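Local coordinates for protein MdcE (Pseudomonas aeruginosa, PDB 5VIP) that probably serves as the gamma subunit of a biotin-independent malonate decarboxylase, helping to decarboxylate malonyl groups carried on its acyl carrier protein, at residues 81-95 with 129-141. Residues are numbered along the deposited sequence; the frame is centred on the assembly and turned at random.
Sequences LLEGWGLAAAVDEAL and QALAGAVDAYARA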
ATOM      1  N   LEU A  81      -3.290 -14.253   1.754  1.00 22.81           N
ATOM      2  CA  LEU A  81      -3.897 -13.940   3.047  1.00 19.00           C
ATOM      3  C   LEU A  81      -2.975 -14.228   4.225  1.00 23.40           C
ATOM      4  O   LEU A  81      -2.850 -13.414   5.148  1.00 19.72           O
ATOM      5  CB  LEU A  81      -5.201 -14.726   3.208  1.00 22.80           C
ATOM      6  CG  LEU A  81      -6.311 -14.282   2.257  1.00 23.33           C
ATOM      7  CD1 LEU A  81      -7.295 -15.408   2.031  1.00 23.83           C
ATOM      8  CD2 LEU A  81      -7.026 -13.055   2.835  1.00 21.55           C
ATOM      9  N   LEU A  82      -2.336 -15.394   4.206  1.00 19.43           N
ATOM     10  CA  LEU A  82      -1.514 -15.796   5.335  1.00 21.74           C
ATOM     11  C   LEU A  82      -0.228 -14.994   5.362  1.00 20.52           C
ATOM     12  O   LEU A  82       0.313 -14.713   6.427  1.00 20.78           O
ATOM     13  CB  LEU A  82      -1.205 -17.294   5.274  1.00 20.52           C
ATOM     14  CG  LEU A  82      -2.459 -18.168   5.352  1.00 23.18           C
ATOM     15  CD1 LEU A  82      -2.106 -19.635   5.171  1.00 25.16           C
ATOM     16  CD2 LEU A  82      -3.169 -17.944   6.683  1.00 24.27           C
ATOM     17  N   GLU A  83       0.249 -14.614   4.184  1.00 19.33           N
ATOM     18  CA  GLU A  83       1.505 -13.891   4.074  1.00 20.18           C
ATOM     19  C   GLU A  83       1.335 -12.460   4.554  1.00 20.39           C
ATOM     20  O   GLU A  83       2.172 -11.954   5.290  1.00 21.07           O
ATOM     21  CB  GLU A  83       2.029 -13.915   2.636  1.00 19.84           C
ATOM     22  CG  GLU A  83       2.409 -15.316   2.144  1.00 21.71           C
ATOM     23  CD  GLU A  83       1.203 -16.243   2.004  1.00 25.70           C
ATOM     24  OE1 GLU A  83       0.175 -15.801   1.436  1.00 19.10           O
ATOM     25  OE2 GLU A  83       1.280 -17.405   2.477  1.00 24.55           O
ATOM     26  N   GLY A  84       0.244 -11.822   4.131  1.00 18.88           N
ATOM     27  CA  GLY A  84      -0.096 -10.490   4.597  1.00 19.28           C
ATOM     28  C   GLY A  84      -0.263 -10.436   6.105  1.00 19.65           C
ATOM     29  O   GLY A  84       0.397  -9.648   6.785  1.00 17.39           O
ATOM     30  N   TRP A  85      -1.144 -11.271   6.653  1.00 18.48           N
ATOM     31  CA  TRP A  85      -1.362 -11.211   8.089  1.00 19.64           C
ATOM     32  C   TRP A  85      -0.143 -11.732   8.833  1.00 18.42           C
ATOM     33  O   TRP A  85       0.166 -11.246   9.913  1.00 19.47           O
ATOM     34  CB  TRP A  85      -2.614 -11.990   8.497  1.00 19.52           C
ATOM     35  CG  TRP A  85      -3.909 -11.316   8.118  1.00 17.96           C
ATOM     36  CD1 TRP A  85      -4.890 -11.822   7.316  1.00 20.35           C
ATOM     37  CD2 TRP A  85      -4.363 -10.015   8.535  1.00 20.29           C
ATOM     38  NE1 TRP A  85      -5.935 -10.920   7.219  1.00 18.90           N
ATOM     39  CE2 TRP A  85      -5.628  -9.804   7.955  1.00 19.07           C
ATOM     40  CE3 TRP A  85      -3.817  -9.008   9.343  1.00 17.29           C
ATOM     41  CZ2 TRP A  85      -6.361  -8.623   8.154  1.00 20.07           C
ATOM     42  CZ3 TRP A  85      -4.551  -7.841   9.549  1.00 20.84           C
ATOM     43  CH2 TRP A  85      -5.803  -7.657   8.950  1.00 19.90           C
ATOM     44  N   GLY A  86       0.557 -12.706   8.247  1.00 19.96           N
ATOM     45  CA  GLY A  86       1.766 -13.236   8.860  1.00 19.97           C
ATOM     46  C   GLY A  86       2.879 -12.209   9.015  1.00 20.62           C
ATOM     47  O   GLY A  86       3.549 -12.137  10.051  1.00 18.71           O
ATOM     48  N   LEU A  87       3.083 -11.409   7.973  1.00 19.62           N
ATOM     49  CA  LEU A  87       4.045 -10.307   8.028  1.00 20.28           C
ATOM     50  C   LEU A  87       3.669  -9.299   9.104  1.00 18.32           C
ATOM     51  O   LEU A  87       4.518  -8.852   9.876  1.00 17.63           O
ATOM     52  CB  LEU A  87       4.138  -9.600   6.665  1.00 18.45           C
ATOM     53  CG  LEU A  87       4.984 -10.303   5.604  1.00 20.14           C
ATOM     54  CD1 LEU A  87       4.861  -9.593   4.262  1.00 19.02           C
ATOM     55  CD2 LEU A  87       6.435 -10.353   6.064  1.00 20.11           C
ATOM     56  N   ALA A  88       2.392  -8.926   9.133  1.00 17.67           N
ATOM     57  CA  ALA A  88       1.888  -7.981  10.115  1.00 17.58           C
ATOM     58  C   ALA A  88       2.214  -8.471  11.522  1.00 18.29           C
ATOM     59  O   ALA A  88       2.718  -7.714  12.364  1.00 18.21           O
ATOM     60  CB  ALA A  88       0.368  -7.799   9.951  1.00 17.84           C
ATOM     61  N   ALA A  89       1.936  -9.750  11.757  1.00 19.15           N
ATOM     62  CA  ALA A  89       2.174 -10.360  13.060  1.00 18.12           C
ATOM     63  C   ALA A  89       3.663 -10.380  13.421  1.00 23.65           C
ATOM     64  O   ALA A  89       4.031 -10.036  14.551  1.00 21.85           O
ATOM     65  CB  ALA A  89       1.589 -11.781  13.088  1.00 18.84           C
ATOM     66  N   ALA A  90       4.514 -10.774  12.468  1.00 20.89           N
ATOM     67  CA  ALA A  90       5.955 -10.856  12.720  1.00 20.95           C
ATOM     68  C   ALA A  90       6.565  -9.473  12.942  1.00 24.20           C
ATOM     69  O   ALA A  90       7.441  -9.296  13.788  1.00 21.17           O
ATOM     70  CB  ALA A  90       6.667 -11.573  11.568  1.00 22.61           C
ATOM     71  N   VAL A  91       6.102  -8.481  12.191  1.00 19.42           N
ATOM     72  CA  VAL A  91       6.600  -7.128  12.392  1.00 18.98           C
ATOM     73  C   VAL A  91       6.089  -6.551  13.711  1.00 23.24           C
ATOM     74  O   VAL A  91       6.855  -5.963  14.483  1.00 21.64           O
ATOM     75  CB  VAL A  91       6.216  -6.212  11.216  1.00 18.56           C
ATOM     76  CG1 VAL A  91       6.537  -4.761  11.541  1.00 20.03           C
ATOM     77  CG2 VAL A  91       6.967  -6.669   9.939  1.00 19.40           C
ATOM     78  N   ASP A  92       4.802  -6.733  13.993  1.00 21.19           N
ATOM     79  CA  ASP A  92       4.264  -6.214  15.248  1.00 26.12           C
ATOM     80  C   ASP A  92       4.924  -6.884  16.462  1.00 26.07           C
ATOM     81  O   ASP A  92       5.072  -6.261  17.514  1.00 25.18           O
ATOM     82  CB  ASP A  92       2.747  -6.394  15.311  1.00 25.71           C
ATOM     83  CG  ASP A  92       2.080  -5.342  16.167  1.00 42.43           C
ATOM     84  OD1 ASP A  92       2.127  -4.153  15.787  1.00 42.47           O
ATOM     85  OD2 ASP A  92       1.523  -5.697  17.231  1.00 50.66           O
ATOM     86  N   GLU A  93       5.316  -8.146  16.308  1.00 26.41           N
ATOM     87  CA  GLU A  93       6.018  -8.862  17.374  1.00 25.87           C
ATOM     88  C   GLU A  93       7.315  -8.136  17.739  1.00 27.10           C
ATOM     89  O   GLU A  93       7.588  -7.900  18.908  1.00 29.78           O
ATOM     90  CB  GLU A  93       6.318 -10.308  16.963  1.00 24.74           C
ATOM     91  CG  GLU A  93       7.171 -11.055  17.988  1.00 31.20           C
ATOM     92  CD  GLU A  93       7.553 -12.466  17.552  1.00 36.37           C
ATOM     93  OE1 GLU A  93       7.983 -12.655  16.391  1.00 31.85           O
ATOM     94  OE2 GLU A  93       7.426 -13.392  18.382  1.00 38.10           O
ATOM     95  N   ALA A  94       8.103  -7.774  16.731  1.00 24.48           N
ATOM     96  CA  ALA A  94       9.338  -7.036  16.960  1.00 26.52           C
ATOM     97  C   ALA A  94       9.077  -5.649  17.553  1.00 28.33           C
ATOM     98  O   ALA A  94       9.796  -5.208  18.449  1.00 26.98           O
ATOM     99  CB  ALA A  94      10.132  -6.917  15.660  1.00 21.41           C
ATOM    100  N   LEU A  95       8.055  -4.965  17.051  1.00 24.26           N
ATOM    101  CA  LEU A  95       7.732  -3.614  17.512  1.00 23.60           C
ATOM    102  C   LEU A  95       7.406  -3.604  19.008  1.00 30.95           C
ATOM    103  O   LEU A  95       7.888  -2.747  19.761  1.00 30.94           O
ATOM    104  CB  LEU A  95       6.560  -3.049  16.696  1.00 25.30           C
ATOM    105  CG  LEU A  95       5.988  -1.664  17.013  1.00 30.06           C
ATOM    106  CD1 LEU A  95       7.024  -0.575  16.770  1.00 30.21           C
ATOM    107  CD2 LEU A  95       4.742  -1.398  16.181  1.00 26.05           C
ATOM    108  N   GLN A 129      -7.294  -6.276   2.930  1.00 14.30           N
ATOM    109  CA  GLN A 129      -7.186  -5.919   4.343  1.00 13.70           C
ATOM    110  C   GLN A 129      -5.960  -6.583   4.963  1.00 13.73           C
ATOM    111  O   GLN A 129      -5.278  -6.006   5.814  1.00 14.49           O
ATOM    112  CB  GLN A 129      -8.460  -6.330   5.104  1.00 16.19           C
ATOM    113  CG  GLN A 129      -8.485  -5.904   6.568  1.00 16.90           C
ATOM    114  CD  GLN A 129      -8.471  -4.385   6.726  1.00 19.35           C
ATOM    115  OE1 GLN A 129      -9.494  -3.719   6.566  1.00 17.23           O
ATOM    116  NE2 GLN A 129      -7.300  -3.836   7.020  1.00 16.27           N
ATOM    117  N   ALA A 130      -5.699  -7.810   4.530  1.00 15.49           N
ATOM    118  CA  ALA A 130      -4.526  -8.551   4.984  1.00 14.68           C
ATOM    119  C   ALA A 130      -3.251  -7.828   4.579  1.00 13.26           C
ATOM    120  O   ALA A 130      -2.328  -7.682   5.380  1.00 15.21           O
ATOM    121  CB  ALA A 130      -4.540  -9.968   4.416  1.00 15.21           C
ATOM    122  N   LEU A 131      -3.199  -7.366   3.332  1.00 14.06           N
ATOM    123  CA  LEU A 131      -2.015  -6.641   2.870  1.00 14.65           C
ATOM    124  C   LEU A 131      -1.937  -5.281   3.565  1.00 12.42           C
ATOM    125  O   LEU A 131      -0.850  -4.802   3.861  1.00 12.72           O
ATOM    126  CB  LEU A 131      -2.021  -6.483   1.349  1.00 12.21           C
ATOM    127  CG  LEU A 131      -1.345  -7.647   0.600  1.00 16.60           C
ATOM    128  CD1 LEU A 131      -1.924  -9.001   1.009  1.00 19.28           C
ATOM    129  CD2 LEU A 131      -1.458  -7.441  -0.906  1.00 22.00           C
ATOM    130  N   ALA A 132      -3.090  -4.669   3.843  1.00 13.93           N
ATOM    131  CA  ALA A 132      -3.101  -3.436   4.625  1.00 15.21           C
ATOM    132  C   ALA A 132      -2.513  -3.662   6.018  1.00 14.20           C
ATOM    133  O   ALA A 132      -1.826  -2.790   6.558  1.00 14.67           O
ATOM    134  CB  ALA A 132      -4.511  -2.886   4.740  1.00 15.03           C
ATOM    135  N   GLY A 133      -2.817  -4.811   6.616  1.00 13.88           N
ATOM    136  CA  GLY A 133      -2.230  -5.177   7.899  1.00 14.44           C
ATOM    137  C   GLY A 133      -0.704  -5.169   7.859  1.00 16.14           C
ATOM    138  O   GLY A 133      -0.042  -4.675   8.780  1.00 12.73           O
ATOM    139  N   ALA A 134      -0.135  -5.709   6.785  1.00 13.67           N
ATOM    140  CA  ALA A 134       1.318  -5.739   6.637  1.00 15.19           C
ATOM    141  C   ALA A 134       1.894  -4.332   6.491  1.00 15.26           C
ATOM    142  O   ALA A 134       2.905  -3.992   7.116  1.00 14.92           O
ATOM    143  CB  ALA A 134       1.722  -6.606   5.437  1.00 18.09           C
ATOM    144  N   VAL A 135       1.254  -3.525   5.651  1.00 12.27           N
ATOM    145  CA  VAL A 135       1.686  -2.146   5.422  1.00 15.25           C
ATOM    146  C   VAL A 135       1.630  -1.340   6.720  1.00 13.21           C
ATOM    147  O   VAL A 135       2.573  -0.621   7.071  1.00 13.40           O
ATOM    148  CB  VAL A 135       0.814  -1.465   4.325  1.00 12.57           C
ATOM    149  CG1 VAL A 135       1.086   0.024   4.247  1.00 13.62           C
ATOM    150  CG2 VAL A 135       1.098  -2.098   2.967  1.00 12.36           C
ATOM    151  N   ASP A 136       0.516  -1.466   7.431  1.00 12.93           N
ATOM    152  CA  ASP A 136       0.342  -0.742   8.686  1.00 14.66           C
ATOM    153  C   ASP A 136       1.436  -1.113   9.702  1.00 17.73           C
ATOM    154  O   ASP A 136       2.026  -0.239  10.337  1.00 15.19           O
ATOM    155  CB  ASP A 136      -1.053  -1.012   9.266  1.00 15.19           C
ATOM    156  CG  ASP A 136      -1.361  -0.133  10.470  1.00 23.33           C
ATOM    157  OD1 ASP A 136      -1.534   1.092  10.290  1.00 24.36           O
ATOM    158  OD2 ASP A 136      -1.418  -0.670  11.591  1.00 27.34           O
ATOM    159  N   ALA A 137       1.730  -2.405   9.833  1.00 17.78           N
ATOM    160  CA  ALA A 137       2.758  -2.834  10.785  1.00 18.60           C
ATOM    161  C   ALA A 137       4.151  -2.284  10.408  1.00 16.08           C
ATOM    162  O   ALA A 137       4.866  -1.734  11.255  1.00 16.34           O
ATOM    163  CB  ALA A 137       2.792  -4.350  10.876  1.00 16.04           C
ATOM    164  N   TYR A 138       4.530  -2.432   9.140  1.00 14.76           N
ATOM    165  CA  TYR A 138       5.805  -1.912   8.662  1.00 13.05           C
ATOM    166  C   TYR A 138       5.928  -0.396   8.858  1.00 13.89           C
ATOM    167  O   TYR A 138       6.948   0.109   9.362  1.00 14.25           O
ATOM    168  CB  TYR A 138       5.993  -2.243   7.184  1.00 12.51           C
ATOM    169  CG  TYR A 138       6.663  -3.565   6.872  1.00 14.58           C
ATOM    170  CD1 TYR A 138       7.975  -3.815   7.272  1.00 15.54           C
ATOM    171  CD2 TYR A 138       6.009  -4.531   6.103  1.00 15.22           C
ATOM    172  CE1 TYR A 138       8.617  -5.010   6.929  1.00 18.09           C
ATOM    173  CE2 TYR A 138       6.641  -5.731   5.753  1.00 13.94           C
ATOM    174  CZ  TYR A 138       7.950  -5.958   6.171  1.00 17.21           C
ATOM    175  OH  TYR A 138       8.609  -7.139   5.835  1.00 20.20           O
ATOM    176  N   ALA A 139       4.887   0.334   8.474  1.00 13.79           N
ATOM    177  CA  ALA A 139       4.903   1.795   8.631  1.00 12.36           C
ATOM    178  C   ALA A 139       4.994   2.216  10.105  1.00 15.83           C
ATOM    179  O   ALA A 139       5.738   3.133  10.454  1.00 15.10           O
ATOM    180  CB  ALA A 139       3.646   2.415   7.980  1.00 13.85           C
ATOM    181  N   ARG A 140       4.220   1.565  10.967  1.00 15.29           N
ATOM    182  CA  ARG A 140       4.245   1.893  12.388  1.00 16.10           C
ATOM    183  C   ARG A 140       5.624   1.620  12.968  1.00 18.61           C
ATOM    184  O   ARG A 140       6.144   2.412  13.757  1.00 17.86           O
ATOM    185  CB  ARG A 140       3.178   1.104  13.154  1.00 19.46           C
ATOM    186  CG  ARG A 140       1.773   1.681  13.020  1.00 18.53           C
ATOM    187  CD  ARG A 140       0.769   0.999  13.937  1.00 23.15           C
ATOM    188  NE  ARG A 140       0.506  -0.381  13.543  1.00 28.03           N
ATOM    189  CZ  ARG A 140       0.887  -1.441  14.248  1.00 29.27           C
ATOM    190  NH1 ARG A 140       1.528  -1.273  15.395  1.00 29.27           N
ATOM    191  NH2 ARG A 140       0.609  -2.665  13.815  1.00 29.79           N
ATOM    192  N   ALA A 141       6.223   0.509  12.553  1.00 15.99           N
ATOM    193  CA  ALA A 141       7.582   0.184  12.976  1.00 16.12           C
ATOM    194  C   ALA A 141       8.562   1.266  12.537  1.00 20.22           C
ATOM    195  O   ALA A 141       9.398   1.695  13.325  1.00 21.68           O
ATOM    196  CB  ALA A 141       8.005  -1.172  12.435  1.00 16.29           C
TER
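Asp92 OD1 takes two bonds from the end of one guanidinium group: Arg140 NH2 lies 2.9 Å from Asp92 OD1, Arg140 NH1 3.0 Å. The oxygen sits close to the guanidinium plane, with the carboxylate turned 60° against it. Arg140 NE binds Asp136 OD2 at 2.8 Å, one turn back, so two carboxylates fix the rotation of the group and probably offset a basic side chain of another protein chain near Arg140 NH1. Leu95 CD2 rests against Arg140 NH1.

Next to this salt-bridge network the helices run roughly parallel, crossing at 23°, their axes coming within 7.1 Å, and pack on strands 56-63 and 106-113 of the mixed sheet, consistent with the crotonase-like fold of carboxyltransferase-type subunits. Glycine and alanine permit that closeness: Ala134 CB sits 3.6 Å from Gly84 O, and Ala88 CB meets Gly133 O. Val91 splits its branches, CG1 (anti to the backbone N, chi1 171°) against Ala137 and CG2 over a face of the Tyr138 ring, 3.9 Å from its centroid. The Tyr138 hydroxyl bonds to His164. Ala130 CB lies over the five-membered ring of Trp85, whose indole also stacks on an aromatic residue of another protein chain.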